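Local structure of YycN protein (Bacillus subtilis, 1ON0) at the interface of chains A and B. The protein is a putative acetyltransferase of the GNAT family that probably transfers an acyl group to an acceptor, and assembles as a homodimer. Coordinates in Å, arbitrary orientation; residue numbers count along the deposited sequence, not the author numbering. Chains: chain A/B, YycN protein.

The interface of chains A and B. Residues chain A 67, 103-105, 108; chain B 8-11, 14, 55-56.
The carboxylate oxygen OE1 of B:Glu56, on 3-10 helix 54-56, is gripped by two donors of chain A. The phenol OH of A:Tyr105 gives OE1 of B:Glu56 a short hydrogen bond of 2.5 Å along the anti lone pair. The ammonium NZ of A:Lys103 makes a salt bridge of 3.1 Å to the same OE1 of B:Glu56 from above the carboxylate plane. Both meet the glutamate tip to tip; the tyrosine ring stands at 72° to the carboxylate, with OE1 in the ring plane at its edge. A:Lys103 gets there through bends at chi2 and chi4 (65°), while its CB lies 3.5 Å above the ring plane of A:Tyr105, toward the rim, so the same residue shares the acceptor and may help to hold the ring. The nearby ammonium is likely to stabilise a charged B:Glu56. A phenylalanine at A:Tyr105 would remove the hydroxyl and its bond to OE1 of B:Glu56, and would probably leave that carboxylate held less firmly.

A second anchor is the start of helix 10-21 in chain B, where the backbone N of B:Thr10 donates to the carbonyl O of A:Lys103 at 2.8 Å, nearly along the C=O axis. The threonine side chain crosses the ring of A:Tyr105 obliquely, its CB 3.8 Å from CE1. Its OG1, anti to the backbone N (chi1 -179°), sits between both amide atoms of the extended A:Gln108, tip to tip, and as modelled donates to OE1 at 2.8 Å from above the carbonyl plane. NE2 of A:Gln108 is 3.1 Å from OG1 of B:Thr10. OE1 of A:Gln108 also lies beside OE1 of B:Glu11, which suggests repulsion unless the glutamate is protonated or the amide is flipped; a flip would put NE2 there and let OG1 accept from it. The whole interface is not an exact two-fold, so it may not be the homodimer contact. At the margin, CD1 of A:Leu67 touches CG of B:Glu56 at 4.0 Å.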
ATOM      1  N   LEU A  67       6.431   1.794 -12.629  1.00 29.91           N
ATOM      2  CA  LEU A  67       6.270   0.634 -11.748  1.00 32.11           C
ATOM      3  C   LEU A  67       6.591  -0.557 -12.634  1.00 33.47           C
ATOM      4  O   LEU A  67       7.044  -1.613 -12.184  1.00 34.69           O
ATOM      5  CB  LEU A  67       4.821   0.569 -11.239  1.00 30.14           C
ATOM      6  CG  LEU A  67       4.335  -0.313 -10.077  1.00 31.71           C
ATOM      7  CD1 LEU A  67       3.546  -1.478 -10.629  1.00 29.84           C
ATOM      8  CD2 LEU A  67       5.489  -0.773  -9.202  1.00 30.53           C
ATOM      9  N   LYS A 103      -0.689   3.899  -2.248  1.00 26.36           N
ATOM     10  CA  LYS A 103      -0.221   2.525  -2.367  1.00 24.35           C
ATOM     11  C   LYS A 103       1.153   2.363  -1.744  1.00 24.04           C
ATOM     12  O   LYS A 103       1.650   1.241  -1.602  1.00 21.33           O
ATOM     13  CB  LYS A 103      -0.159   2.113  -3.844  1.00 27.28           C
ATOM     14  CG  LYS A 103      -1.509   2.020  -4.551  1.00 28.87           C
ATOM     15  CD  LYS A 103      -2.446   1.039  -3.847  1.00 30.74           C
ATOM     16  CE  LYS A 103      -3.700   0.789  -4.668  1.00 32.70           C
ATOM     17  NZ  LYS A 103      -3.356   0.095  -5.948  1.00 33.21           N
ATOM     18  N   GLY A 104       1.769   3.490  -1.389  1.00 18.60           N
ATOM     19  CA  GLY A 104       3.080   3.441  -0.780  1.00 18.29           C
ATOM     20  C   GLY A 104       4.203   3.479  -1.796  1.00 20.35           C
ATOM     21  O   GLY A 104       5.360   3.194  -1.468  1.00 22.60           O
ATOM     22  N   TYR A 105       3.876   3.817  -3.040  1.00 20.78           N
ATOM     23  CA  TYR A 105       4.914   3.891  -4.064  1.00 19.99           C
ATOM     24  C   TYR A 105       5.804   5.110  -3.829  1.00 20.42           C
ATOM     25  O   TYR A 105       6.988   5.083  -4.159  1.00 23.19           O
ATOM     26  CB  TYR A 105       4.312   3.994  -5.479  1.00 15.81           C
ATOM     27  CG  TYR A 105       3.470   2.810  -5.908  1.00 14.25           C
ATOM     28  CD1 TYR A 105       3.896   1.504  -5.687  1.00 16.07           C
ATOM     29  CD2 TYR A 105       2.257   3.002  -6.549  1.00 14.03           C
ATOM     30  CE1 TYR A 105       3.129   0.408  -6.094  1.00 15.85           C
ATOM     31  CE2 TYR A 105       1.484   1.916  -6.963  1.00 15.87           C
ATOM     32  CZ  TYR A 105       1.932   0.620  -6.726  1.00 16.14           C
ATOM     33  OH  TYR A 105       1.162  -0.457  -7.101  1.00 19.96           O
ATOM     34  N   GLN A 108       8.691   4.219  -1.863  1.00 15.59           N
ATOM     35  CA  GLN A 108       9.582   3.375  -2.656  1.00 17.95           C
ATOM     36  C   GLN A 108      10.267   4.200  -3.742  1.00 18.75           C
ATOM     37  O   GLN A 108      11.414   3.933  -4.105  1.00 19.68           O
ATOM     38  CB  GLN A 108       8.826   2.206  -3.305  1.00 20.88           C
ATOM     39  CG  GLN A 108       8.481   1.088  -2.331  1.00 23.85           C
ATOM     40  CD  GLN A 108       7.668  -0.022  -2.974  1.00 25.78           C
ATOM     41  OE1 GLN A 108       7.486  -1.093  -2.387  1.00 27.44           O
ATOM     42  NE2 GLN A 108       7.179   0.224  -4.192  1.00 21.96           N
TER
HETATM   43  N   MSE B   8      -4.648  -3.069  -0.581  1.00 32.33           N
HETATM   44  CA  MSE B   8      -3.363  -3.591  -0.128  1.00 29.87           C
HETATM   45  C   MSE B   8      -2.215  -2.671  -0.561  1.00 29.82           C
HETATM   46  O   MSE B   8      -2.195  -2.165  -1.680  1.00 29.93           O
HETATM   47  CB  MSE B   8      -3.155  -5.008  -0.667  1.00 24.90           C
HETATM   48  CG  MSE B   8      -1.864  -5.651  -0.185  1.00 23.91           C
HETATM   49 SE   MSE B   8      -1.716  -7.474  -0.768  1.00 23.17          SE
HETATM   50  CE  MSE B   8      -1.412  -7.158  -2.609  1.00 20.91           C
ATOM     51  N   GLN B   9      -1.262  -2.461   0.339  1.00 28.34           N
ATOM     52  CA  GLN B   9      -0.124  -1.588   0.080  1.00 26.98           C
ATOM     53  C   GLN B   9       1.038  -2.297  -0.605  1.00 26.49           C
ATOM     54  O   GLN B   9       1.138  -3.519  -0.552  1.00 25.40           O
ATOM     55  CB  GLN B   9       0.322  -0.945   1.400  1.00 25.35           C
ATOM     56  CG  GLN B   9      -0.755  -0.039   1.999  1.00 23.83           C
ATOM     57  CD  GLN B   9      -1.139   1.104   1.053  1.00 25.43           C
ATOM     58  OE1 GLN B   9      -0.373   2.052   0.839  1.00 25.03           O
ATOM     59  NE2 GLN B   9      -2.329   1.016   0.488  1.00 22.04           N
ATOM     60  N   THR B  10       1.929  -1.531  -1.224  1.00 21.65           N
ATOM     61  CA  THR B  10       3.042  -2.130  -1.945  1.00 21.77           C
ATOM     62  C   THR B  10       3.972  -3.005  -1.104  1.00 22.84           C
ATOM     63  O   THR B  10       4.382  -4.071  -1.556  1.00 22.05           O
ATOM     64  CB  THR B  10       3.860  -1.054  -2.710  1.00 27.14           C
ATOM     65  OG1 THR B  10       4.931  -1.690  -3.418  1.00 27.76           O
ATOM     66  CG2 THR B  10       4.434  -0.012  -1.748  1.00 29.20           C
ATOM     67  N   GLU B  11       4.309  -2.590   0.113  1.00 27.69           N
ATOM     68  CA  GLU B  11       5.184  -3.441   0.917  1.00 27.57           C
ATOM     69  C   GLU B  11       4.423  -4.698   1.341  1.00 28.56           C
ATOM     70  O   GLU B  11       4.980  -5.788   1.332  1.00 27.20           O
ATOM     71  CB  GLU B  11       5.731  -2.699   2.147  1.00 28.03           C
ATOM     72  CG  GLU B  11       6.794  -1.657   1.807  1.00 30.71           C
ATOM     73  CD  GLU B  11       7.990  -2.245   1.052  1.00 33.70           C
ATOM     74  OE1 GLU B  11       8.635  -1.495   0.292  1.00 34.60           O
ATOM     75  OE2 GLU B  11       8.299  -3.445   1.227  1.00 32.85           O
ATOM     76  N   ARG B  14       4.460  -7.070  -1.297  1.00 37.96           N
ATOM     77  CA  ARG B  14       5.786  -7.657  -1.429  1.00 38.35           C
ATOM     78  C   ARG B  14       5.855  -8.871  -0.521  1.00 37.21           C
ATOM     79  O   ARG B  14       6.227  -9.955  -0.949  1.00 38.17           O
ATOM     80  CB  ARG B  14       6.866  -6.646  -1.026  1.00 53.89           C
ATOM     81  CG  ARG B  14       8.300  -7.073  -1.365  1.00 59.03           C
ATOM     82  CD  ARG B  14       8.633  -6.909  -2.854  1.00 66.20           C
ATOM     83  NE  ARG B  14       8.757  -5.504  -3.257  1.00 72.62           N
ATOM     84  CZ  ARG B  14       9.124  -5.095  -4.473  1.00 75.01           C
ATOM     85  NH1 ARG B  14       9.409  -5.979  -5.423  1.00 76.60           N
ATOM     86  NH2 ARG B  14       9.197  -3.799  -4.747  1.00 75.77           N
ATOM     87  N   LEU B  55       0.040  -4.701  -8.304  1.00 30.05           N
ATOM     88  CA  LEU B  55      -1.224  -4.226  -7.752  1.00 29.66           C
ATOM     89  C   LEU B  55      -1.937  -3.333  -8.753  1.00 29.71           C
ATOM     90  O   LEU B  55      -3.090  -2.977  -8.560  1.00 29.69           O
ATOM     91  CB  LEU B  55      -0.982  -3.427  -6.472  1.00 26.15           C
ATOM     92  CG  LEU B  55      -0.667  -4.202  -5.193  1.00 26.94           C
ATOM     93  CD1 LEU B  55      -0.071  -3.260  -4.154  1.00 28.37           C
ATOM     94  CD2 LEU B  55      -1.939  -4.837  -4.681  1.00 27.32           C
ATOM     95  N   GLU B  56      -1.254  -2.966  -9.829  1.00 26.38           N
ATOM     96  CA  GLU B  56      -1.891  -2.103 -10.806  1.00 28.02           C
ATOM     97  C   GLU B  56      -2.493  -2.885 -11.944  1.00 26.24           C
ATOM     98  O   GLU B  56      -2.993  -2.308 -12.902  1.00 27.70           O
ATOM     99  CB  GLU B  56      -0.884  -1.071 -11.321  1.00 29.18           C
ATOM    100  CG  GLU B  56      -0.242  -0.294 -10.191  1.00 29.01           C
ATOM    101  CD  GLU B  56      -1.268   0.329  -9.269  1.00 28.36           C
ATOM    102  OE1 GLU B  56      -1.043   0.371  -8.038  1.00 29.55           O
ATOM    103  OE2 GLU B  56      -2.311   0.767  -9.780  1.00 30.38           O
TER